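Local coordinates for hypothetical conserved protein, GK1056 (PDB 2QYH) that is of unknown function but belongs to the haloacid dehalogenase-like hydrolases and may act as a magnesium-binding phosphatase, at residues D[1-9]-D[188-197]; D[43-51]-D[103-111]. All coordinates share one frame; numbering follows the deposited sequence.

Overall arrangement
Both contacts are largely buried, but they sit in different parts of the fold, with centres about 23 Å apart. Contact 1 lies inside the core domain, where a central strand of the mixed sheet carries a helix on one side; its chemistry is branched aliphatic carbon against a phenylalanine face, with a single water bridge at its exposed end. Contact 2 joins that domain to the smaller antiparallel sheet, and here a phenylalanine ring sits among backbone carbonyls and selenomethionine chains, with the second subunit reaching in. They have no element in common, though strand 38-42, which leads into segment 43-51, pairs with strand 5-8, and strand 69-72 touches side chains of both.

Contact 1: D[1-9]-D[188-197]; sequences MGRKIVFFD and IRMMIEKLGI
Ile188 lies flat over one face of the Phe7 ring, and this pair sets the tone of the contact. Its CG1 stands almost over the middle of the ring, 3.9 Å from the centroid and 12° off the normal, a CH-pi contact. With CG1 of Ile188 anti to its carbonyl carbon (chi1 -74°), CG1 and CG2 are both laid on the ring, CG2 over CE2 and CZ, and the extended chi2 carries the CD1 methyl on to Phe7 CG; the isoleucine thus spans the ring from root to tip as the two side chains run past each other in opposite senses. The rim is met separately: CG of selenomethionine Met191 lies in the ring plane, 3.7 Å from Phe7 CZ, with Ile192 CG2 near the edge at CE2.

Two residues back along the strand, Ile5 takes over. Ile197 crosses it at roughly a right angle, its CD1 3.8 Å from Ile5 CB, and Leu195 does likewise, CD1 to CD1 at 4.2 Å. Ile197 also sets its CG2 3.4 Å from Arg3 O. Gly196, with positive phi, is the C-prime residue of a Schellman motif that ends the helix and turns Ile197 back to the strand. At this exposed end one water links the segments, accepting from Arg3 N at 2.9 Å and donating to Gly196 O at 3.1 Å.

Strand 5-8 and helix 188-195 run nearly antiparallel (160°), their axes 11.2 Å apart. Just beyond the strand, Asp9, which probably opens the HAD-type DxDx(T/V) motif, forms a salt bridge with Lys184 at the start of helix 184-195. The strand lies between strands 38-42 and 202-206, and Ile192 and Ile197 also rest on Val202, while Met191 reaches Val70 and Phe72 of strand 69-72.

Contact 2: D[43-51]-D[103-111]; sequences TGRAPFMFE and FMDAEKMRA
Asp105 OD1 accepts from Lys108 N at 2.6 Å, nearly along its C-O axis, and weakly from Glu107 N, an Asx motif that shapes the hairpin loop against which Phe48 packs. A chi1 of 65° holds Phe48 CG between the backbone N and carbonyl carbon and turns the ring onto this loop. Asp105 O lies in the ring plane, 3.5 Å from CE1, and Ala106 O is also at the edge; Glu107 O and Lys108 O approach obliquely, 3.3 Å from CD1 and 3.4 Å from CE1. Met109, a selenomethionine, brings SE to the rim, 5.4 Å from the centroid, a Met-aromatic contact. Alongside, Met104 CE sits 3.6 Å from Ala46 CB and near Met49 SE, while Pro47 CG meets Ala106 CB. Lys55 of the second subunit makes a cation-pi contact with Phe48 and a hydrogen bond to Glu107 O. Replacing Phe48 by an alanine is likely to open a gap beside Met109 and leave that lysine without its aromatic partner. Segment and hairpin thus meet through an aromatic ring set among backbone carbonyl oxygens, two at its edge, and through unbranched selenomethionine chains rather than direct hydrogen bonds, which may let core and cap shift, as in HAD relatives.

Contact 1: D[1-9]-D[188-197]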
HETATM    1  N   MSE D   1       4.154  14.183 -33.108  1.00 59.20           N
HETATM    2  CA  MSE D   1       3.983  12.846 -33.745  1.00 59.20           C
HETATM    3  C   MSE D   1       3.642  11.721 -32.775  1.00 59.20           C
HETATM    4  O   MSE D   1       2.500  11.268 -32.723  1.00100.92           O
HETATM    5  CB  MSE D   1       5.243  12.454 -34.519  1.00100.99           C
HETATM    6  CG  MSE D   1       5.306  13.015 -35.922  1.00100.99           C
HETATM    7 SE   MSE D   1       6.743  12.222 -36.943  1.00100.99          SE
HETATM    8  CE  MSE D   1       5.976  10.462 -37.234  1.00100.99           C
ATOM      9  N   GLY D   2       4.637  11.273 -32.012  1.00 33.88           N
ATOM     10  CA  GLY D   2       4.426  10.179 -31.077  1.00 33.88           C
ATOM     11  C   GLY D   2       4.194  10.522 -29.619  1.00 33.88           C
ATOM     12  O   GLY D   2       4.193  11.682 -29.218  1.00 33.88           O
ATOM     13  N   ARG D   3       3.986   9.483 -28.820  1.00 29.16           N
ATOM     14  CA  ARG D   3       3.755   9.633 -27.390  1.00 29.16           C
ATOM     15  C   ARG D   3       5.077   9.673 -26.628  1.00 28.16           C
ATOM     16  O   ARG D   3       6.095   9.165 -27.096  1.00 29.16           O
ATOM     17  CB  ARG D   3       2.935   8.451 -26.860  1.00 27.48           C
ATOM     18  CG  ARG D   3       1.488   8.420 -27.269  1.00 28.48           C
ATOM     19  CD  ARG D   3       0.609   9.037 -26.206  1.00 29.48           C
ATOM     20  NE  ARG D   3      -0.795   8.746 -26.467  1.00 30.48           N
ATOM     21  CZ  ARG D   3      -1.793   9.036 -25.637  1.00 31.48           C
ATOM     22  NH1 ARG D   3      -1.552   9.631 -24.478  1.00 31.48           N
ATOM     23  NH2 ARG D   3      -3.037   8.727 -25.972  1.00 28.48           N
ATOM     24  N   LYS D   4       5.041  10.277 -25.446  1.00 27.75           N
ATOM     25  CA  LYS D   4       6.206  10.354 -24.573  1.00 27.75           C
ATOM     26  C   LYS D   4       5.838   9.565 -23.328  1.00 26.75           C
ATOM     27  O   LYS D   4       4.665   9.408 -23.009  1.00 26.75           O
ATOM     28  CB  LYS D   4       6.507  11.805 -24.202  1.00 50.52           C
ATOM     29  CG  LYS D   4       6.934  12.653 -25.379  1.00 52.52           C
ATOM     30  CD  LYS D   4       6.688  14.122 -25.112  1.00 57.52           C
ATOM     31  CE  LYS D   4       6.987  14.967 -26.341  1.00 61.52           C
ATOM     32  NZ  LYS D   4       6.501  16.373 -26.188  1.00 64.52           N
ATOM     33  N   ILE D   5       6.834   9.046 -22.633  1.00 28.39           N
ATOM     34  CA  ILE D   5       6.565   8.289 -21.424  1.00 28.39           C
ATOM     35  C   ILE D   5       7.672   8.586 -20.434  1.00 28.39           C
ATOM     36  O   ILE D   5       8.813   8.817 -20.824  1.00 28.39           O
ATOM     37  CB  ILE D   5       6.504   6.766 -21.716  1.00 21.36           C
ATOM     38  CG1 ILE D   5       6.123   6.003 -20.445  1.00 20.36           C
ATOM     39  CG2 ILE D   5       7.829   6.281 -22.283  1.00 20.36           C
ATOM     40  CD1 ILE D   5       5.761   4.540 -20.691  1.00 20.36           C
ATOM     41  N   VAL D   6       7.325   8.616 -19.154  1.00 25.09           N
ATOM     42  CA  VAL D   6       8.308   8.875 -18.112  1.00 25.09           C
ATOM     43  C   VAL D   6       8.238   7.737 -17.101  1.00 25.09           C
ATOM     44  O   VAL D   6       7.161   7.395 -16.620  1.00 25.09           O
ATOM     45  CB  VAL D   6       8.034  10.222 -17.376  1.00 22.48           C
ATOM     46  CG1 VAL D   6       9.144  10.493 -16.356  1.00 21.48           C
ATOM     47  CG2 VAL D   6       7.938  11.366 -18.379  1.00 21.48           C
ATOM     48  N   PHE D   7       9.391   7.157 -16.794  1.00 28.34           N
ATOM     49  CA  PHE D   7       9.495   6.065 -15.835  1.00 29.34           C
ATOM     50  C   PHE D   7      10.081   6.582 -14.521  1.00 30.34           C
ATOM     51  O   PHE D   7      10.963   7.436 -14.530  1.00 30.34           O
ATOM     52  CB  PHE D   7      10.385   4.965 -16.408  1.00 25.60           C
ATOM     53  CG  PHE D   7       9.732   4.165 -17.485  1.00 24.60           C
ATOM     54  CD1 PHE D   7       8.969   3.048 -17.169  1.00 22.60           C
ATOM     55  CD2 PHE D   7       9.862   4.533 -18.822  1.00 20.60           C
ATOM     56  CE1 PHE D   7       8.342   2.305 -18.175  1.00 22.60           C
ATOM     57  CE2 PHE D   7       9.241   3.799 -19.831  1.00 20.60           C
ATOM     58  CZ  PHE D   7       8.480   2.684 -19.507  1.00 21.60           C
ATOM     59  N   PHE D   8       9.591   6.062 -13.398  1.00 31.65           N
ATOM     60  CA  PHE D   8      10.055   6.489 -12.081  1.00 32.65           C
ATOM     61  C   PHE D   8      10.395   5.312 -11.191  1.00 33.65           C
ATOM     62  O   PHE D   8       9.645   4.344 -11.133  1.00 33.65           O
ATOM     63  CB  PHE D   8       8.968   7.284 -11.357  1.00 28.63           C
ATOM     64  CG  PHE D   8       8.574   8.554 -12.041  1.00 28.63           C
ATOM     65  CD1 PHE D   8       9.298   9.727 -11.835  1.00 28.63           C
ATOM     66  CD2 PHE D   8       7.455   8.593 -12.871  1.00 28.63           C
ATOM     67  CE1 PHE D   8       8.907  10.924 -12.447  1.00 27.63           C
ATOM     68  CE2 PHE D   8       7.061   9.777 -13.483  1.00 28.63           C
ATOM     69  CZ  PHE D   8       7.785  10.947 -13.272  1.00 29.63           C
ATOM     70  N   ASP D   9      11.525   5.387 -10.501  1.00 28.39           N
ATOM     71  CA  ASP D   9      11.881   4.343  -9.560  1.00 29.39           C
ATOM     72  C   ASP D   9      11.127   4.833  -8.323  1.00 28.39           C
ATOM     73  O   ASP D   9      10.720   5.994  -8.284  1.00 29.39           O
ATOM     74  CB  ASP D   9      13.388   4.320  -9.312  1.00 62.61           C
ATOM     75  CG  ASP D   9      13.796   3.246  -8.321  1.00 64.61           C
ATOM     76  OD1 ASP D   9      13.330   2.092  -8.474  1.00 66.61           O
ATOM     77  OD2 ASP D   9      14.584   3.557  -7.398  1.00 69.61           O
ATOM     78  N   ILE D 188      11.609  -1.994 -19.736  1.00 27.87           N
ATOM     79  CA  ILE D 188      11.305  -0.681 -20.287  1.00 26.87           C
ATOM     80  C   ILE D 188      11.453  -0.727 -21.798  1.00 27.87           C
ATOM     81  O   ILE D 188      10.743  -0.025 -22.521  1.00 27.87           O
ATOM     82  CB  ILE D 188      12.258   0.403 -19.703  1.00 20.86           C
ATOM     83  CG1 ILE D 188      11.858   0.702 -18.257  1.00 19.86           C
ATOM     84  CG2 ILE D 188      12.191   1.682 -20.515  1.00 19.86           C
ATOM     85  CD1 ILE D 188      12.749   1.672 -17.560  1.00 14.86           C
ATOM     86  N   ARG D 189      12.365  -1.562 -22.280  1.00 34.27           N
ATOM     87  CA  ARG D 189      12.576  -1.667 -23.715  1.00 36.27           C
ATOM     88  C   ARG D 189      11.357  -2.213 -24.463  1.00 36.27           C
ATOM     89  O   ARG D 189      11.022  -1.696 -25.525  1.00 36.27           O
ATOM     90  CB  ARG D 189      13.802  -2.517 -24.033  1.00 46.20           C
ATOM     91  CG  ARG D 189      14.150  -2.518 -25.512  1.00 48.20           C
ATOM     92  CD  ARG D 189      15.529  -3.095 -25.746  1.00 49.20           C
ATOM     93  NE  ARG D 189      15.509  -4.392 -26.416  1.00 57.20           N
ATOM     94  CZ  ARG D 189      14.830  -5.452 -25.991  1.00 61.20           C
ATOM     95  NH1 ARG D 189      14.097  -5.379 -24.892  1.00 63.20           N
ATOM     96  NH2 ARG D 189      14.902  -6.597 -26.655  1.00 62.20           N
HETATM   97  N   MSE D 190      10.689  -3.243 -23.943  1.00 36.85           N
HETATM   98  CA  MSE D 190       9.513  -3.739 -24.663  1.00 36.85           C
HETATM   99  C   MSE D 190       8.262  -2.970 -24.364  1.00 36.85           C
HETATM  100  O   MSE D 190       7.318  -2.988 -25.147  1.00 55.95           O
HETATM  101  CB  MSE D 190       9.224  -5.205 -24.401  1.00 91.30           C
HETATM  102  CG  MSE D 190      10.057  -5.840 -23.366  1.00 91.30           C
HETATM  103 SE   MSE D 190      10.523  -7.553 -24.069  1.00 91.30          SE
HETATM  104  CE  MSE D 190       9.942  -7.387 -25.911  1.00 91.30           C
HETATM  105  N   MSE D 191       8.228  -2.324 -23.209  1.00 28.24           N
HETATM  106  CA  MSE D 191       7.079  -1.517 -22.902  1.00 28.24           C
HETATM  107  C   MSE D 191       7.015  -0.520 -24.066  1.00 28.24           C
HETATM  108  O   MSE D 191       5.984  -0.405 -24.741  1.00 35.80           O
HETATM  109  CB  MSE D 191       7.282  -0.772 -21.592  1.00 64.86           C
HETATM  110  CG  MSE D 191       6.351   0.409 -21.435  1.00 64.86           C
HETATM  111 SE   MSE D 191       4.946   0.129 -20.163  1.00 64.86          SE
HETATM  112  CE  MSE D 191       3.631  -0.669 -21.313  1.00 64.86           C
ATOM    113  N   ILE D 192       8.137   0.163 -24.323  1.00 24.67           N
ATOM    114  CA  ILE D 192       8.185   1.159 -25.387  1.00 24.67           C
ATOM    115  C   ILE D 192       8.145   0.573 -26.792  1.00 24.67           C
ATOM    116  O   ILE D 192       7.723   1.243 -27.740  1.00 24.67           O
ATOM    117  CB  ILE D 192       9.416   2.093 -25.247  1.00 23.93           C
ATOM    118  CG1 ILE D 192      10.709   1.327 -25.533  1.00 22.93           C
ATOM    119  CG2 ILE D 192       9.443   2.692 -23.844  1.00 23.93           C
ATOM    120  CD1 ILE D 192      11.951   2.182 -25.470  1.00 22.93           C
ATOM    121  N   GLU D 193       8.576  -0.673 -26.937  1.00 29.56           N
ATOM    122  CA  GLU D 193       8.540  -1.323 -28.236  1.00 31.56           C
ATOM    123  C   GLU D 193       7.080  -1.612 -28.554  1.00 30.56           C
ATOM    124  O   GLU D 193       6.598  -1.288 -29.635  1.00 30.56           O
ATOM    125  CB  GLU D 193       9.338  -2.620 -28.202  1.00 57.30           C
ATOM    126  CG  GLU D 193      10.673  -2.531 -28.901  1.00 59.30           C
ATOM    127  CD  GLU D 193      11.511  -3.784 -28.717  1.00 60.30           C
ATOM    128  OE1 GLU D 193      10.948  -4.903 -28.809  1.00 63.30           O
ATOM    129  OE2 GLU D 193      12.734  -3.645 -28.489  1.00 65.30           O
ATOM    130  N   LYS D 194       6.375  -2.201 -27.593  1.00 34.68           N
ATOM    131  CA  LYS D 194       4.969  -2.538 -27.764  1.00 33.68           C
ATOM    132  C   LYS D 194       4.109  -1.284 -27.906  1.00 33.68           C
ATOM    133  O   LYS D 194       3.156  -1.267 -28.682  1.00 33.68           O
ATOM    134  CB  LYS D 194       4.452  -3.361 -26.574  1.00 36.34           C
ATOM    135  CG  LYS D 194       5.175  -4.674 -26.287  1.00 37.34           C
ATOM    136  CD  LYS D 194       5.065  -5.668 -27.429  1.00 42.34           C
ATOM    137  CE  LYS D 194       5.390  -7.090 -26.967  1.00 45.34           C
ATOM    138  NZ  LYS D 194       6.721  -7.212 -26.308  1.00 46.34           N
ATOM    139  N   LEU D 195       4.431  -0.239 -27.151  1.00 27.33           N
ATOM    140  CA  LEU D 195       3.654   0.999 -27.220  1.00 27.33           C
ATOM    141  C   LEU D 195       3.977   1.802 -28.476  1.00 27.33           C
ATOM    142  O   LEU D 195       3.226   2.697 -28.865  1.00 27.33           O
ATOM    143  CB  LEU D 195       3.902   1.867 -25.978  1.00 31.27           C
ATOM    144  CG  LEU D 195       3.441   1.269 -24.644  1.00 31.27           C
ATOM    145  CD1 LEU D 195       3.707   2.248 -23.512  1.00 28.27           C
ATOM    146  CD2 LEU D 195       1.953   0.934 -24.721  1.00 32.27           C
ATOM    147  N   GLY D 196       5.100   1.473 -29.109  1.00 31.04           N
ATOM    148  CA  GLY D 196       5.498   2.177 -30.311  1.00 31.04           C
ATOM    149  C   GLY D 196       6.069   3.540 -29.987  1.00 31.04           C
ATOM    150  O   GLY D 196       5.842   4.504 -30.721  1.00 30.04           O
ATOM    151  N   ILE D 197       6.812   3.621 -28.885  1.00 28.09           N
ATOM    152  CA  ILE D 197       7.417   4.878 -28.457  1.00 29.09           C
ATOM    153  C   ILE D 197       8.911   4.924 -28.748  1.00 29.09           C
ATOM    154  O   ILE D 197       9.663   4.039 -28.331  1.00 29.09           O
ATOM    155  CB  ILE D 197       7.202   5.112 -26.945  1.00 27.54           C
ATOM    156  CG1 ILE D 197       5.703   5.255 -26.649  1.00 25.54           C
ATOM    157  CG2 ILE D 197       7.975   6.364 -26.486  1.00 27.54           C
ATOM    158  CD1 ILE D 197       5.400   5.617 -25.214  1.00 24.54           C
TER
HETATM  159  O   HOH W   1       3.941   6.747 -29.830  1.00 34.40           O

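Contact 2: D[43-51]-D[103-111]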
ATOM      1  N   THR D  43      10.457  -0.849 -11.404  1.00 28.75           N
ATOM      2  CA  THR D  43      11.050  -1.324 -10.164  1.00 28.75           C
ATOM      3  C   THR D  43      11.321  -2.824 -10.157  1.00 28.75           C
ATOM      4  O   THR D  43      10.831  -3.562 -11.007  1.00 27.75           O
ATOM      5  CB  THR D  43      10.116  -0.992  -8.980  1.00 20.81           C
ATOM      6  OG1 THR D  43      10.713  -1.418  -7.751  1.00 18.81           O
ATOM      7  CG2 THR D  43       8.781  -1.695  -9.156  1.00 18.81           C
ATOM      8  N   GLY D  44      12.111  -3.265  -9.186  1.00 29.20           N
ATOM      9  CA  GLY D  44      12.409  -4.677  -9.072  1.00 30.20           C
ATOM     10  C   GLY D  44      11.380  -5.347  -8.179  1.00 31.20           C
ATOM     11  O   GLY D  44      11.336  -6.573  -8.072  1.00 31.20           O
ATOM     12  N   ARG D  45      10.540  -4.531  -7.549  1.00 32.24           N
ATOM     13  CA  ARG D  45       9.508  -5.024  -6.642  1.00 33.24           C
ATOM     14  C   ARG D  45       8.377  -5.776  -7.322  1.00 32.24           C
ATOM     15  O   ARG D  45       8.197  -5.707  -8.541  1.00 32.24           O
ATOM     16  CB  ARG D  45       8.894  -3.866  -5.862  1.00 41.73           C
ATOM     17  CG  ARG D  45       9.877  -3.052  -5.083  1.00 43.73           C
ATOM     18  CD  ARG D  45       9.152  -1.982  -4.316  1.00 47.73           C
ATOM     19  NE  ARG D  45      10.066  -1.117  -3.581  1.00 49.73           N
ATOM     20  CZ  ARG D  45       9.670  -0.173  -2.736  1.00 51.73           C
ATOM     21  NH1 ARG D  45       8.374   0.032  -2.515  1.00 49.73           N
ATOM     22  NH2 ARG D  45      10.573   0.561  -2.108  1.00 52.73           N
ATOM     23  N   ALA D  46       7.616  -6.493  -6.504  1.00 27.81           N
ATOM     24  CA  ALA D  46       6.463  -7.246  -6.974  1.00 27.81           C
ATOM     25  C   ALA D  46       5.301  -6.260  -7.030  1.00 28.81           C
ATOM     26  O   ALA D  46       5.239  -5.320  -6.242  1.00 28.81           O
ATOM     27  CB  ALA D  46       6.141  -8.359  -5.997  1.00 15.85           C
ATOM     28  N   PRO D  47       4.368  -6.453  -7.964  1.00 38.14           N
ATOM     29  CA  PRO D  47       3.236  -5.526  -8.043  1.00 38.14           C
ATOM     30  C   PRO D  47       2.600  -5.211  -6.679  1.00 39.14           C
ATOM     31  O   PRO D  47       2.408  -4.044  -6.331  1.00 40.14           O
ATOM     32  CB  PRO D  47       2.279  -6.245  -8.982  1.00 34.90           C
ATOM     33  CG  PRO D  47       3.225  -6.919  -9.947  1.00 34.90           C
ATOM     34  CD  PRO D  47       4.310  -7.467  -9.030  1.00 34.90           C
ATOM     35  N   PHE D  48       2.296  -6.248  -5.903  1.00 32.08           N
ATOM     36  CA  PHE D  48       1.668  -6.064  -4.601  1.00 32.08           C
ATOM     37  C   PHE D  48       2.521  -5.334  -3.575  1.00 32.08           C
ATOM     38  O   PHE D  48       2.045  -5.018  -2.487  1.00 31.08           O
ATOM     39  CB  PHE D  48       1.219  -7.411  -4.012  1.00 33.27           C
ATOM     40  CG  PHE D  48       2.346  -8.355  -3.693  1.00 33.27           C
ATOM     41  CD1 PHE D  48       2.741  -9.328  -4.607  1.00 34.27           C
ATOM     42  CD2 PHE D  48       3.015  -8.273  -2.473  1.00 35.27           C
ATOM     43  CE1 PHE D  48       3.789 -10.209  -4.310  1.00 34.27           C
ATOM     44  CE2 PHE D  48       4.066  -9.150  -2.166  1.00 34.27           C
ATOM     45  CZ  PHE D  48       4.452 -10.117  -3.086  1.00 34.27           C
HETATM   46  N   MSE D  49       3.775  -5.058  -3.911  1.00 36.82           N
HETATM   47  CA  MSE D  49       4.663  -4.369  -2.982  1.00 36.82           C
HETATM   48  C   MSE D  49       4.672  -2.858  -3.156  1.00 36.82           C
HETATM   49  O   MSE D  49       5.416  -2.159  -2.465  1.00 50.80           O
HETATM   50  CB  MSE D  49       6.088  -4.903  -3.113  1.00 61.39           C
HETATM   51  CG  MSE D  49       6.349  -6.170  -2.322  1.00 61.39           C
HETATM   52 SE   MSE D  49       8.087  -6.938  -2.694  1.00 61.39          SE
HETATM   53  CE  MSE D  49       9.237  -5.517  -2.048  1.00 61.39           C
ATOM     54  N   PHE D  50       3.865  -2.350  -4.083  1.00 35.59           N
ATOM     55  CA  PHE D  50       3.804  -0.906  -4.296  1.00 35.59           C
ATOM     56  C   PHE D  50       2.478  -0.469  -4.907  1.00 36.59           C
ATOM     57  O   PHE D  50       2.404   0.497  -5.673  1.00 36.59           O
ATOM     58  CB  PHE D  50       4.997  -0.420  -5.146  1.00 29.38           C
ATOM     59  CG  PHE D  50       4.979  -0.883  -6.580  1.00 28.38           C
ATOM     60  CD1 PHE D  50       4.576  -0.017  -7.598  1.00 27.38           C
ATOM     61  CD2 PHE D  50       5.431  -2.159  -6.923  1.00 26.38           C
ATOM     62  CE1 PHE D  50       4.628  -0.409  -8.938  1.00 26.38           C
ATOM     63  CE2 PHE D  50       5.489  -2.566  -8.263  1.00 25.38           C
ATOM     64  CZ  PHE D  50       5.086  -1.683  -9.275  1.00 27.38           C
ATOM     65  N   GLU D  51       1.425  -1.191  -4.543  1.00 40.31           N
ATOM     66  CA  GLU D  51       0.089  -0.890  -5.029  1.00 41.31           C
ATOM     67  C   GLU D  51      -0.447   0.380  -4.364  1.00 41.31           C
ATOM     68  O   GLU D  51      -1.163   1.158  -4.992  1.00 41.31           O
ATOM     69  CB  GLU D  51      -0.844  -2.054  -4.732  1.00 40.54           C
ATOM     70  CG  GLU D  51      -2.195  -1.940  -5.387  1.00 42.54           C
ATOM     71  CD  GLU D  51      -3.119  -3.059  -4.969  1.00 45.54           C
ATOM     72  OE1 GLU D  51      -2.679  -4.231  -4.960  1.00 47.54           O
ATOM     73  OE2 GLU D  51      -4.289  -2.766  -4.653  1.00 47.54           O
ATOM     74  N   PHE D 103       8.603 -17.879  -3.249  1.00 37.38           N
ATOM     75  CA  PHE D 103       8.100 -17.766  -4.614  1.00 37.38           C
ATOM     76  C   PHE D 103       7.172 -16.564  -4.712  1.00 35.38           C
ATOM     77  O   PHE D 103       6.253 -16.419  -3.907  1.00 36.38           O
ATOM     78  CB  PHE D 103       7.349 -19.038  -4.990  1.00 48.18           C
ATOM     79  CG  PHE D 103       8.090 -20.283  -4.644  1.00 50.18           C
ATOM     80  CD1 PHE D 103       9.275 -20.607  -5.297  1.00 52.18           C
ATOM     81  CD2 PHE D 103       7.633 -21.115  -3.625  1.00 51.18           C
ATOM     82  CE1 PHE D 103      10.000 -21.746  -4.937  1.00 53.18           C
ATOM     83  CE2 PHE D 103       8.345 -22.254  -3.256  1.00 51.18           C
ATOM     84  CZ  PHE D 103       9.534 -22.570  -3.913  1.00 52.18           C
HETATM   85  N   MSE D 104       7.419 -15.716  -5.709  1.00 30.03           N
HETATM   86  CA  MSE D 104       6.641 -14.498  -5.923  1.00 30.03           C
HETATM   87  C   MSE D 104       5.946 -14.398  -7.278  1.00 30.03           C
HETATM   88  O   MSE D 104       6.543 -14.677  -8.321  1.00 37.49           O
HETATM   89  CB  MSE D 104       7.550 -13.284  -5.789  1.00 57.34           C
HETATM   90  CG  MSE D 104       8.375 -13.241  -4.536  1.00 57.34           C
HETATM   91 SE   MSE D 104       9.796 -11.946  -4.726  1.00 57.34          SE
HETATM   92  CE  MSE D 104       8.760 -10.321  -4.604  1.00 57.34           C
ATOM     93  N   ASP D 105       4.673 -14.012  -7.260  1.00 27.34           N
ATOM     94  CA  ASP D 105       3.943 -13.790  -8.500  1.00 28.34           C
ATOM     95  C   ASP D 105       3.348 -12.392  -8.371  1.00 28.34           C
ATOM     96  O   ASP D 105       3.703 -11.663  -7.451  1.00 28.34           O
ATOM     97  CB  ASP D 105       2.874 -14.869  -8.761  1.00 41.24           C
ATOM     98  CG  ASP D 105       1.723 -14.835  -7.780  1.00 42.24           C
ATOM     99  OD1 ASP D 105       1.646 -13.920  -6.936  1.00 43.24           O
ATOM    100  OD2 ASP D 105       0.874 -15.749  -7.875  1.00 43.24           O
ATOM    101  N   ALA D 106       2.458 -12.005  -9.270  1.00 30.54           N
ATOM    102  CA  ALA D 106       1.901 -10.664  -9.214  1.00 31.54           C
ATOM    103  C   ALA D 106       0.977 -10.369  -8.030  1.00 32.54           C
ATOM    104  O   ALA D 106       0.898  -9.223  -7.575  1.00 32.54           O
ATOM    105  CB  ALA D 106       1.189 -10.359 -10.518  1.00 28.32           C
ATOM    106  N   GLU D 107       0.288 -11.388  -7.523  1.00 34.65           N
ATOM    107  CA  GLU D 107      -0.643 -11.185  -6.413  1.00 35.65           C
ATOM    108  C   GLU D 107      -0.067 -11.463  -5.040  1.00 35.65           C
ATOM    109  O   GLU D 107      -0.248 -10.674  -4.112  1.00 35.65           O
ATOM    110  CB  GLU D 107      -1.894 -12.060  -6.578  1.00 61.77           C
ATOM    111  CG  GLU D 107      -2.865 -11.643  -7.667  1.00 65.77           C
ATOM    112  CD  GLU D 107      -2.280 -11.760  -9.060  1.00 71.77           C
ATOM    113  OE1 GLU D 107      -1.696 -12.823  -9.375  1.00 71.77           O
ATOM    114  OE2 GLU D 107      -2.415 -10.794  -9.842  1.00 72.77           O
ATOM    115  N   LYS D 108       0.627 -12.584  -4.900  1.00 45.29           N
ATOM    116  CA  LYS D 108       1.149 -12.943  -3.598  1.00 46.29           C
ATOM    117  C   LYS D 108       2.558 -13.506  -3.557  1.00 45.29           C
ATOM    118  O   LYS D 108       3.277 -13.557  -4.555  1.00 46.29           O
ATOM    119  CB  LYS D 108       0.192 -13.930  -2.919  1.00 43.38           C
ATOM    120  CG  LYS D 108       0.093 -15.267  -3.632  1.00 44.38           C
ATOM    121  CD  LYS D 108      -0.876 -16.198  -2.942  1.00 45.38           C
ATOM    122  CE  LYS D 108      -2.312 -15.871  -3.291  1.00 47.38           C
ATOM    123  NZ  LYS D 108      -2.586 -16.174  -4.716  1.00 50.38           N
HETATM  124  N   MSE D 109       2.910 -13.973  -2.370  1.00 43.46           N
HETATM  125  CA  MSE D 109       4.226 -14.492  -2.087  1.00 43.46           C
HETATM  126  C   MSE D 109       4.109 -15.741  -1.196  1.00 43.46           C
HETATM  127  O   MSE D 109       3.247 -15.802  -0.315  1.00 65.40           O
HETATM  128  CB  MSE D 109       4.964 -13.378  -1.371  1.00 55.37           C
HETATM  129  CG  MSE D 109       6.436 -13.467  -1.324  1.00 55.37           C
HETATM  130 SE   MSE D 109       6.999 -11.888  -0.402  1.00 55.37          SE
HETATM  131  CE  MSE D 109       8.236 -11.225  -1.705  1.00 55.37           C
ATOM    132  N   ARG D 110       4.975 -16.727  -1.428  1.00 42.25           N
ATOM    133  CA  ARG D 110       4.965 -17.963  -0.644  1.00 43.25           C
ATOM    134  C   ARG D 110       6.367 -18.462  -0.293  1.00 44.25           C
ATOM    135  O   ARG D 110       7.296 -18.376  -1.099  1.00 44.25           O
ATOM    136  CB  ARG D 110       4.208 -19.064  -1.394  1.00 40.68           C
ATOM    137  CG  ARG D 110       2.717 -18.823  -1.511  1.00 40.68           C
ATOM    138  CD  ARG D 110       2.059 -18.829  -0.140  1.00 39.68           C
ATOM    139  NE  ARG D 110       0.616 -18.600  -0.203  1.00 40.68           N
ATOM    140  CZ  ARG D 110       0.030 -17.419  -0.027  1.00 39.68           C
ATOM    141  NH1 ARG D 110       0.762 -16.337   0.224  1.00 37.68           N
ATOM    142  NH2 ARG D 110      -1.294 -17.321  -0.091  1.00 39.68           N
ATOM    143  N   ALA D 111       6.504 -18.987   0.921  1.00 45.17           N
ATOM    144  CA  ALA D 111       7.777 -19.511   1.406  1.00 46.17           C
ATOM    145  C   ALA D 111       7.797 -21.039   1.356  1.00 47.17           C
ATOM    146  O   ALA D 111       6.776 -21.690   1.599  1.00 47.17           O
ATOM    147  CB  ALA D 111       8.022 -19.038   2.826  1.00 50.39           C
TER